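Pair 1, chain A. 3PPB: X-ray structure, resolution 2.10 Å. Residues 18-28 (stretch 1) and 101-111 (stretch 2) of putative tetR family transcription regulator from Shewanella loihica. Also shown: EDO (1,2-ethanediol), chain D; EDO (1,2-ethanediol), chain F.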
# COMPACT_ATOMS: atom_id res chain seq x y z
N ALA A 18 10.28 -16.64 10.57
CA ALA A 18 8.90 -16.19 10.28
C ALA A 18 8.91 -15.01 9.31
O ALA A 18 8.12 -15.00 8.36
CB ALA A 18 8.17 -15.81 11.57
N LEU A 19 9.81 -14.03 9.54
CA LEU A 19 9.94 -12.85 8.68
C LEU A 19 10.22 -13.27 7.24
O LEU A 19 9.51 -12.84 6.33
CB LEU A 19 11.03 -11.89 9.20
CG LEU A 19 11.38 -10.68 8.30
CD1 LEU A 19 10.31 -9.59 8.39
CD2 LEU A 19 12.73 -10.11 8.66
N GLN A 20 11.22 -14.15 7.05
CA GLN A 20 11.57 -14.68 5.74
C GLN A 20 10.38 -15.38 5.07
O GLN A 20 10.06 -15.09 3.92
CB GLN A 20 12.75 -15.67 5.85
CG GLN A 20 14.08 -15.02 6.20
N LEU A 21 9.71 -16.28 5.80
CA LEU A 21 8.61 -17.07 5.23
C LEU A 21 7.34 -16.27 4.99
O LEU A 21 6.71 -16.49 3.95
CB LEU A 21 8.31 -18.29 6.11
CG LEU A 21 9.40 -19.37 6.16
CD1 LEU A 21 9.16 -20.31 7.30
CD2 LEU A 21 9.48 -20.15 4.84
N PHE A 22 6.97 -15.35 5.90
CA PHE A 22 5.78 -14.51 5.71
C PHE A 22 5.94 -13.61 4.48
O PHE A 22 4.95 -13.22 3.88
CB PHE A 22 5.46 -13.66 6.96
CG PHE A 22 4.96 -14.40 8.17
CD1 PHE A 22 4.46 -15.70 8.06
CD2 PHE A 22 4.96 -13.80 9.42
CE1 PHE A 22 3.98 -16.38 9.18
CE2 PHE A 22 4.48 -14.48 10.54
CZ PHE A 22 4.00 -15.77 10.42
N VAL A 23 7.18 -13.31 4.09
CA VAL A 23 7.42 -12.49 2.90
C VAL A 23 7.42 -13.38 1.63
O VAL A 23 6.76 -13.02 0.66
CB VAL A 23 8.74 -11.69 3.04
CG1 VAL A 23 9.27 -11.23 1.68
CG2 VAL A 23 8.55 -10.51 3.99
N SER A 24 8.16 -14.50 1.63
CA SER A 24 8.27 -15.34 0.44
C SER A 24 7.04 -16.22 0.18
O SER A 24 6.76 -16.51 -0.98
CB SER A 24 9.52 -16.21 0.49
OG SER A 24 9.59 -16.92 1.72
N GLN A 25 6.30 -16.62 1.23
CA GLN A 25 5.15 -17.53 1.09
C GLN A 25 3.82 -16.99 1.63
O GLN A 25 2.81 -17.67 1.53
CB GLN A 25 5.44 -18.84 1.83
CG GLN A 25 6.54 -19.67 1.21
CD GLN A 25 6.88 -20.89 2.03
OE1 GLN A 25 7.94 -21.50 1.85
NE2 GLN A 25 5.99 -21.29 2.95
N GLY A 26 3.84 -15.82 2.26
CA GLY A 26 2.64 -15.24 2.86
C GLY A 26 2.36 -15.80 4.24
O GLY A 26 2.99 -16.76 4.66
N PHE A 27 1.40 -15.21 4.93
CA PHE A 27 1.01 -15.60 6.28
C PHE A 27 0.24 -16.92 6.26
O PHE A 27 0.62 -17.85 6.97
CB PHE A 27 0.19 -14.47 6.95
CG PHE A 27 -0.41 -14.84 8.27
CD1 PHE A 27 0.36 -14.84 9.43
CD2 PHE A 27 -1.75 -15.18 8.37
CE1 PHE A 27 -0.20 -15.17 10.66
CE2 PHE A 27 -2.31 -15.54 9.60
CZ PHE A 27 -1.53 -15.54 10.73
N HIS A 28 -0.84 -17.02 5.46
CA HIS A 28 -1.66 -18.23 5.38
C HIS A 28 -1.00 -19.33 4.54
O HIS A 28 -1.39 -20.49 4.66
CB HIS A 28 -3.05 -17.92 4.82
CG HIS A 28 -3.84 -16.93 5.63
ND1 HIS A 28 -4.32 -17.25 6.89
CD2 HIS A 28 -4.25 -15.69 5.30
CE1 HIS A 28 -4.98 -16.18 7.29
NE2 HIS A 28 -4.96 -15.21 6.37
N PRO A 101 15.95 -4.83 2.62
CA PRO A 101 14.95 -5.24 1.61
C PRO A 101 13.91 -6.25 2.10
O PRO A 101 12.75 -6.16 1.69
CB PRO A 101 15.79 -5.80 0.45
CG PRO A 101 17.14 -6.07 1.04
CD PRO A 101 17.32 -5.07 2.13
N LEU A 102 14.29 -7.17 3.00
CA LEU A 102 13.33 -8.15 3.51
C LEU A 102 12.26 -7.49 4.42
O LEU A 102 11.05 -7.69 4.19
CB LEU A 102 14.07 -9.28 4.26
CG LEU A 102 13.23 -10.45 4.74
CD1 LEU A 102 12.51 -11.14 3.58
CD2 LEU A 102 14.11 -11.46 5.43
N LYS A 103 12.70 -6.70 5.41
CA LYS A 103 11.81 -5.99 6.33
C LYS A 103 10.95 -4.98 5.59
O LYS A 103 9.77 -4.80 5.94
CB LYS A 103 12.62 -5.31 7.43
CG LYS A 103 13.14 -6.29 8.45
CD LYS A 103 14.23 -5.70 9.32
CE LYS A 103 14.78 -6.80 10.20
NZ LYS A 103 15.94 -6.33 11.00
N GLN A 104 11.50 -4.35 4.52
CA GLN A 104 10.75 -3.41 3.70
C GLN A 104 9.66 -4.15 2.89
O GLN A 104 8.51 -3.69 2.84
CB GLN A 104 11.67 -2.59 2.78
CG GLN A 104 10.94 -1.67 1.81
CD GLN A 104 9.96 -0.71 2.47
OE1 GLN A 104 10.13 -0.32 3.63
NE2 GLN A 104 8.94 -0.30 1.74
N ALA A 105 9.99 -5.31 2.29
CA ALA A 105 9.01 -6.13 1.56
C ALA A 105 7.86 -6.54 2.52
O ALA A 105 6.70 -6.54 2.11
CB ALA A 105 9.68 -7.35 0.96
N PHE A 106 8.19 -6.83 3.80
CA PHE A 106 7.26 -7.17 4.88
C PHE A 106 6.30 -5.99 5.11
O PHE A 106 5.11 -6.22 5.26
CB PHE A 106 8.03 -7.53 6.18
CG PHE A 106 7.16 -7.75 7.39
CD1 PHE A 106 6.57 -8.99 7.63
CD2 PHE A 106 6.90 -6.71 8.29
CE1 PHE A 106 5.73 -9.19 8.73
CE2 PHE A 106 6.07 -6.91 9.39
CZ PHE A 106 5.51 -8.16 9.62
N PHE A 107 6.81 -4.73 5.10
CA PHE A 107 5.94 -3.54 5.25
C PHE A 107 5.01 -3.41 4.04
O PHE A 107 3.81 -3.22 4.19
CB PHE A 107 6.74 -2.24 5.41
CG PHE A 107 7.36 -1.95 6.76
CD1 PHE A 107 6.87 -2.56 7.92
CD2 PHE A 107 8.37 -1.01 6.88
CE1 PHE A 107 7.42 -2.26 9.16
CE2 PHE A 107 8.89 -0.68 8.14
CZ PHE A 107 8.42 -1.31 9.26
N GLN A 108 5.57 -3.57 2.85
CA GLN A 108 4.80 -3.46 1.62
C GLN A 108 3.65 -4.49 1.66
O GLN A 108 2.52 -4.17 1.34
CB GLN A 108 5.76 -3.66 0.44
CG GLN A 108 5.42 -2.91 -0.83
CD GLN A 108 5.28 -1.41 -0.72
OE1 GLN A 108 4.19 -0.90 -0.53
NE2 GLN A 108 6.35 -0.65 -0.93
N LEU A 109 3.91 -5.68 2.16
CA LEU A 109 2.86 -6.68 2.22
C LEU A 109 1.87 -6.52 3.38
O LEU A 109 0.70 -6.86 3.20
CB LEU A 109 3.49 -8.08 2.33
CG LEU A 109 4.22 -8.61 1.10
CD1 LEU A 109 5.20 -9.70 1.51
CD2 LEU A 109 3.23 -9.13 0.06
N TYR A 110 2.32 -6.07 4.57
CA TYR A 110 1.45 -6.11 5.76
C TYR A 110 1.05 -4.78 6.42
O TYR A 110 0.03 -4.77 7.12
CB TYR A 110 2.12 -7.00 6.83
CG TYR A 110 2.29 -8.44 6.39
CD1 TYR A 110 1.28 -9.37 6.56
CD2 TYR A 110 3.48 -8.88 5.82
CE1 TYR A 110 1.42 -10.69 6.14
CE2 TYR A 110 3.64 -10.19 5.39
CZ TYR A 110 2.60 -11.09 5.54
OH TYR A 110 2.75 -12.39 5.13
N SER A 111 1.83 -3.70 6.25
CA SER A 111 1.64 -2.38 6.89
C SER A 111 0.26 -1.73 6.73
O SER A 111 -0.18 -1.02 7.65
CB SER A 111 2.65 -1.38 6.34
OG SER A 111 3.85 -1.50 7.06
C1 EDO D . 5.70 2.96 7.77
O1 EDO D . 5.44 2.67 9.14
C2 EDO D . 6.22 1.70 7.10
O2 EDO D . 5.30 0.63 7.29
C1 EDO F . 0.29 -2.39 -0.41
O1 EDO F . 1.70 -2.14 -0.46
C2 EDO F . -0.37 -1.32 0.45
O2 EDO F . -1.68 -1.75 0.84

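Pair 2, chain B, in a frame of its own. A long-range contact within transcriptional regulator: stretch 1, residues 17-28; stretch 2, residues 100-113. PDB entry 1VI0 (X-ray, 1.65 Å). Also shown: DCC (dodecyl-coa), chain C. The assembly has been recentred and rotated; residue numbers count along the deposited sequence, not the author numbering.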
# COMPACT_ATOMS: atom_id res chain seq x y z
N ALA B 17 -3.72 -1.65 -23.05
CA ALA B 17 -4.45 -1.73 -21.78
C ALA B 17 -3.77 -0.86 -20.71
O ALA B 17 -4.45 -0.12 -20.02
CB ALA B 17 -4.55 -3.14 -21.29
N VAL B 18 -2.43 -0.93 -20.65
CA VAL B 18 -1.75 -0.08 -19.64
C VAL B 18 -2.12 1.36 -19.80
O VAL B 18 -2.41 2.09 -18.87
CB VAL B 18 -0.23 -0.28 -19.71
CG1 VAL B 18 0.46 0.75 -18.79
CG2 VAL B 18 0.14 -1.67 -19.27
N GLU B 19 -2.05 1.84 -21.05
CA GLU B 19 -2.36 3.21 -21.37
C GLU B 19 -3.76 3.63 -21.04
O GLU B 19 -4.01 4.63 -20.35
CB GLU B 19 -2.10 3.41 -22.88
CG GLU B 19 -1.94 4.91 -23.15
CD GLU B 19 -2.94 5.39 -24.17
OE1 GLU B 19 -4.17 5.21 -23.96
OE2 GLU B 19 -2.49 5.95 -25.20
N VAL B 20 -4.74 2.84 -21.52
CA VAL B 20 -6.14 3.17 -21.30
C VAL B 20 -6.50 3.14 -19.83
O VAL B 20 -7.14 4.06 -19.32
CB VAL B 20 -7.05 2.22 -22.11
CG1 VAL B 20 -8.50 2.44 -21.74
CG2 VAL B 20 -6.81 2.36 -23.60
N ILE B 21 -6.06 2.09 -19.13
CA ILE B 21 -6.34 1.94 -17.69
C ILE B 21 -5.67 3.07 -16.90
O ILE B 21 -6.28 3.66 -15.98
CB ILE B 21 -5.89 0.58 -17.20
CG1 ILE B 21 -6.75 -0.58 -17.75
CG2 ILE B 21 -5.80 0.49 -15.70
CD1 ILE B 21 -5.98 -1.89 -17.77
N ALA B 22 -4.49 3.51 -17.30
CA ALA B 22 -3.79 4.58 -16.61
C ALA B 22 -4.55 5.90 -16.82
O ALA B 22 -4.82 6.62 -15.88
CB ALA B 22 -2.37 4.73 -17.14
N GLU B 23 -4.90 6.15 -18.08
CA GLU B 23 -5.56 7.35 -18.51
C GLU B 23 -7.00 7.44 -18.07
O GLU B 23 -7.43 8.52 -17.64
CB GLU B 23 -5.45 7.51 -20.04
CG GLU B 23 -4.02 7.84 -20.46
CD GLU B 23 -3.77 7.65 -21.94
OE1 GLU B 23 -2.57 7.75 -22.33
OE2 GLU B 23 -4.70 7.41 -22.73
N ASN B 24 -7.74 6.34 -18.06
CA ASN B 24 -9.16 6.40 -17.70
C ASN B 24 -9.57 5.84 -16.37
O ASN B 24 -10.68 6.18 -15.90
CB ASN B 24 -9.95 5.64 -18.82
CG ASN B 24 -9.86 6.42 -20.14
OD1 ASN B 24 -10.68 7.30 -20.35
ND2 ASN B 24 -8.86 6.16 -20.95
N GLY B 25 -8.76 5.06 -15.69
CA GLY B 25 -9.15 4.38 -14.44
C GLY B 25 -9.70 2.99 -14.91
O GLY B 25 -10.29 2.94 -15.99
N TYR B 26 -9.40 1.93 -14.20
CA TYR B 26 -9.78 0.59 -14.56
C TYR B 26 -11.29 0.46 -14.79
O TYR B 26 -11.70 -0.20 -15.72
CB TYR B 26 -9.39 -0.38 -13.44
CG TYR B 26 -9.92 -1.79 -13.66
CD1 TYR B 26 -9.53 -2.58 -14.74
CD2 TYR B 26 -10.84 -2.30 -12.76
CE1 TYR B 26 -10.03 -3.86 -14.89
CE2 TYR B 26 -11.33 -3.58 -12.88
CZ TYR B 26 -10.92 -4.36 -13.94
OH TYR B 26 -11.44 -5.63 -14.06
N HIS B 27 -12.10 1.08 -13.93
CA HIS B 27 -13.56 0.93 -14.08
C HIS B 27 -14.08 1.51 -15.36
O HIS B 27 -15.11 1.03 -15.90
CB HIS B 27 -14.24 1.50 -12.82
CG HIS B 27 -13.98 0.54 -11.68
ND1 HIS B 27 -14.40 -0.78 -11.76
CD2 HIS B 27 -13.35 0.67 -10.51
CE1 HIS B 27 -14.04 -1.41 -10.66
NE2 HIS B 27 -13.40 -0.55 -9.88
N GLN B 28 -13.40 2.49 -15.94
CA GLN B 28 -13.80 3.11 -17.20
C GLN B 28 -13.01 2.61 -18.39
O GLN B 28 -13.06 3.21 -19.47
CB GLN B 28 -13.62 4.64 -17.06
CG GLN B 28 -14.20 5.17 -15.74
N HIS B 100 5.55 5.85 -16.99
CA HIS B 100 4.59 6.64 -16.25
C HIS B 100 3.24 5.91 -16.07
O HIS B 100 2.72 5.83 -14.96
CB HIS B 100 4.35 7.96 -16.99
CG HIS B 100 3.52 8.99 -16.36
ND1 HIS B 100 2.13 9.04 -16.58
CD2 HIS B 100 3.79 10.05 -15.57
CE1 HIS B 100 1.63 10.07 -15.91
NE2 HIS B 100 2.62 10.70 -15.30
N ASN B 101 2.74 5.39 -17.20
CA ASN B 101 1.39 4.75 -17.14
C ASN B 101 1.45 3.46 -16.37
O ASN B 101 0.58 3.19 -15.53
CB ASN B 101 0.89 4.58 -18.56
CG ASN B 101 0.44 5.91 -19.17
OD1 ASN B 101 0.06 6.86 -18.48
ND2 ASN B 101 0.39 5.93 -20.49
N LEU B 102 2.51 2.67 -16.56
CA LEU B 102 2.60 1.46 -15.75
C LEU B 102 2.60 1.81 -14.26
O LEU B 102 1.99 1.05 -13.49
CB LEU B 102 3.88 0.70 -16.14
CG LEU B 102 4.06 -0.63 -15.39
CD1 LEU B 102 2.84 -1.53 -15.60
CD2 LEU B 102 5.32 -1.35 -15.81
N ALA B 103 3.34 2.83 -13.81
CA ALA B 103 3.35 3.22 -12.41
C ALA B 103 1.97 3.60 -11.89
O ALA B 103 1.63 3.28 -10.74
CB ALA B 103 4.32 4.39 -12.20
N ILE B 104 1.13 4.24 -12.70
CA ILE B 104 -0.23 4.61 -12.29
C ILE B 104 -1.03 3.29 -12.16
O ILE B 104 -1.74 3.08 -11.18
CB ILE B 104 -0.90 5.55 -13.28
CG1 ILE B 104 -0.36 6.99 -13.12
CG2 ILE B 104 -2.44 5.59 -13.01
CD1 ILE B 104 -0.74 7.93 -14.25
N VAL B 105 -0.76 2.38 -13.08
CA VAL B 105 -1.44 1.07 -13.03
C VAL B 105 -1.06 0.31 -11.77
O VAL B 105 -1.94 -0.06 -10.98
CB VAL B 105 -1.24 0.27 -14.30
CG1 VAL B 105 -1.70 -1.21 -14.11
CG2 VAL B 105 -1.96 0.85 -15.51
N THR B 106 0.25 0.20 -11.44
CA THR B 106 0.72 -0.55 -10.31
C THR B 106 0.35 0.09 -8.98
O THR B 106 0.01 -0.65 -8.06
CB THR B 106 2.22 -0.89 -10.35
OG1 THR B 106 2.95 0.36 -10.29
CG2 THR B 106 2.61 -1.63 -11.64
N GLN B 107 0.41 1.43 -8.85
CA GLN B 107 0.17 2.08 -7.60
C GLN B 107 -1.28 2.43 -7.31
O GLN B 107 -1.66 2.59 -6.13
CB GLN B 107 1.02 3.35 -7.48
CG GLN B 107 2.50 3.05 -7.64
CD GLN B 107 3.02 1.85 -6.88
OE1 GLN B 107 3.33 0.83 -7.50
NE2 GLN B 107 3.19 1.90 -5.58
N LEU B 108 -2.07 2.51 -8.38
CA LEU B 108 -3.46 2.87 -8.24
C LEU B 108 -4.41 1.85 -8.84
O LEU B 108 -5.21 1.26 -8.07
CB LEU B 108 -3.74 4.23 -8.91
CG LEU B 108 -3.78 5.49 -8.08
CD1 LEU B 108 -3.17 5.39 -6.71
CD2 LEU B 108 -3.14 6.67 -8.86
N GLU B 109 -4.32 1.59 -10.14
CA GLU B 109 -5.32 0.75 -10.81
C GLU B 109 -5.37 -0.70 -10.47
O GLU B 109 -6.44 -1.34 -10.53
CB GLU B 109 -5.26 1.00 -12.33
CG GLU B 109 -5.42 2.50 -12.66
CD GLU B 109 -6.72 3.08 -12.19
OE1 GLU B 109 -7.73 2.34 -11.98
OE2 GLU B 109 -6.77 4.31 -12.00
N LEU B 110 -4.29 -1.37 -10.12
CA LEU B 110 -4.29 -2.75 -9.72
C LEU B 110 -4.77 -2.93 -8.30
O LEU B 110 -4.96 -4.10 -7.88
CB LEU B 110 -2.86 -3.32 -9.86
CG LEU B 110 -2.53 -4.01 -11.16
CD1 LEU B 110 -1.02 -4.18 -11.35
CD2 LEU B 110 -3.25 -5.33 -11.31
N ARG B 111 -5.02 -1.90 -7.52
CA ARG B 111 -5.38 -1.96 -6.12
C ARG B 111 -6.90 -2.10 -5.92
O ARG B 111 -7.51 -1.25 -5.26
CB ARG B 111 -4.88 -0.71 -5.38
CG ARG B 111 -3.45 -0.30 -5.72
CD ARG B 111 -2.40 -0.75 -4.73
NE ARG B 111 -1.05 -0.76 -5.31
CZ ARG B 111 0.10 -0.67 -4.67
NH1 ARG B 111 0.14 -0.55 -3.35
NH2 ARG B 111 1.24 -0.74 -5.34
N GLN B 112 -7.45 -3.07 -6.62
CA GLN B 112 -8.90 -3.30 -6.61
C GLN B 112 -9.27 -3.83 -5.22
O GLN B 112 -8.48 -4.58 -4.64
CB GLN B 112 -9.27 -4.26 -7.73
CG GLN B 112 -8.98 -3.69 -9.13
CD GLN B 112 -9.78 -2.43 -9.41
OE1 GLN B 112 -10.98 -2.35 -9.12
NE2 GLN B 112 -9.13 -1.40 -9.94
N SER B 113 -10.39 -3.36 -4.67
CA SER B 113 -10.79 -3.75 -3.34
C SER B 113 -11.78 -4.90 -3.38
O SER B 113 -12.01 -5.59 -2.38
CB SER B 113 -11.38 -2.57 -2.56
OG SER B 113 -12.56 -2.13 -3.23
C2 DCC C . 2.38 -13.90 11.18
C4 DCC C . 1.75 -14.08 9.03
C5 DCC C . 2.39 -12.93 8.66
C6 DCC C . 3.03 -12.23 9.71
C8 DCC C . 1.52 -13.71 6.90
C10 DCC C . 6.19 -5.04 -10.67
C11 DCC C . 6.07 -4.51 -12.11
C12 DCC C . 4.93 -5.15 -12.90
N9 DCC C . 1.16 -14.58 7.90
N7 DCC C . 2.22 -12.68 7.31
N3 DCC C . 1.72 -14.64 10.27
N1 DCC C . 3.06 -12.76 10.96
N6 DCC C . 3.65 -11.07 9.49
C1' DCC C . 0.47 -15.91 7.80
C2' DCC C . -0.76 -15.91 6.87
O2' DCC C . -1.92 -15.73 7.73
C3' DCC C . -0.77 -17.39 6.38
O3' DCC C . -1.17 -18.24 7.51
C4' DCC C . 0.78 -17.60 6.17
O4' DCC C . 1.42 -16.74 7.12
C5' DCC C . 1.17 -17.35 4.73
O5' DCC C . 0.69 -16.08 4.21
P1 DCC C . 1.61 -15.06 3.40
O11 DCC C . 0.80 -13.94 3.00
O12 DCC C . 2.90 -14.81 4.24
O6 DCC C . 2.13 -15.88 2.19
P2 DCC C . 1.10 -16.19 1.12
O21 DCC C . 1.90 -16.64 -0.08
O22 DCC C . 0.05 -17.05 1.69
O7 DCC C . 0.37 -14.82 0.64
CPA DCC C . 1.08 -13.99 -0.39
CPB DCC C . 0.23 -12.72 -0.70
CP8 DCC C . -0.27 -12.10 0.61
CP7 DCC C . -0.98 -13.19 -1.50
CP9 DCC C . 0.94 -11.76 -1.59
OP3 DCC C . 0.77 -11.91 1.52
CP6 DCC C . -1.03 -10.80 0.41
OP2 DCC C . -2.09 -10.80 -0.21
NP2 DCC C . -0.46 -9.76 0.95
CP5 DCC C . -1.07 -8.38 0.80
CP4 DCC C . -0.25 -7.72 -0.37
CP3 DCC C . -0.90 -6.39 -0.79
OP1 DCC C . -2.06 -6.38 -1.20
NP1 DCC C . -0.17 -5.33 -0.65
CP2 DCC C . -0.59 -3.95 -0.96
CP1 DCC C . 0.30 -3.57 -2.10
S DCC C . 0.43 -4.74 -3.48
P3 DCC C . -2.16 -19.51 7.52
O31 DCC C . -3.27 -19.21 6.61
O32 DCC C . -1.41 -20.70 7.08
O33 DCC C . -2.56 -19.59 8.96
CA1 DCC C . -1.02 -4.27 -4.45
CA2 DCC C . -0.93 -4.75 -5.94
OA1 DCC C . -1.92 -3.60 -4.00
CA3 DCC C . -0.06 -3.82 -6.80
CA4 DCC C . 1.11 -4.38 -7.51
CA5 DCC C . 2.45 -4.05 -6.89
CA6 DCC C . 3.57 -3.81 -7.89
CA7 DCC C . 4.63 -4.89 -7.95
CA8 DCC C . 6.04 -4.48 -8.22
CA9 DCC C . 6.34 -3.93 -9.62
O HOH W 1 -6.04 6.45 -13.79

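Both pairs set the last turns of one helix, and the glycine turn that follows, across a second helix. The N-to-C directions differ by 51° in pair 1 and 64° in pair 2, the axes approach to 9.4 and 8.4 Å, and 14 central residues superpose with an RMSD of 0.8 Å. The axes lie closer in pair 2, where several, though not all, of the matched side chains at the crossing are smaller.

The difference is clearest where A:Val23 matches B:Ala22. A:Val23 is a knob among A:Leu102, A:Ala105, A:Phe106 and A:Leu109, its CG1 3.8 Å from A:Leu102 CD1 and its CG2 3.7 Å from A:Phe106 CB. B:Ala22 fills less space, and the knob comes from the other helix: B:Asn101, at the position of A:Leu102, sits among B:Val18, B:Glu19, B:Ala22 and B:Glu23, with OD1 3.5 Å from B:Ala22 CB. Bulk also changes sides one turn on, where A:Ala105 matches B:Ile104. A:Ala105 CB lies 4.0 Å from A:Val23 CG1, and B:Ile104 CB 4.2 Å from B:Ala22 CB; a small residue faces a branched one each time, with the roles exchanged.

A:Leu19 and B:Val18 place their side-chain centres within 0.1 Å of each other. A:Leu19 reaches A:Phe106 with CD1 3.8 Å from CB, whereas B:Val18 CG1 packs 4.1 Å from CG2 of B:Val105, the match of A:Phe106. At the next inward position, A:Phe22 and B:Ile21 both start toward the partner, but the phenyl ring leads away, leaving CB 4.1 Å from A:Tyr110 CZ. B:Ile21 instead puts CG2 3.9 Å from B:Val105 CG2 and 3.5 Å from B:Glu109 CB.

Past the helix, the matched glycines A:Gly26 and B:Gly25 take positive phi, and each pair makes its direct hydrogen bond between the stretches near this turn. In pair 1, A:Tyr110 OH donates to A:Phe22 O at 2.7 Å, tying a side chain to the helix's final turn. In pair 2, B:Tyr26 N, at the position of A:Phe27, donates to B:Glu109 OE1 at 2.8 Å, nearly straight at 172°. The carboxylate's other oxygen, B:Glu109 OE2, accepts from a water at 2.9 Å that also donates to B:Ala22 O. B:Glu109 has no matched counterpart: a wider pi-type turn spans 105-109, and A:Tyr110 aligns with B:Leu110, which points away.

The rule to read is a shared backbone frame with interchangeable bulk at the crossing and a polar tie at the turn, made by a phenol in one pair and a carboxylate in the other.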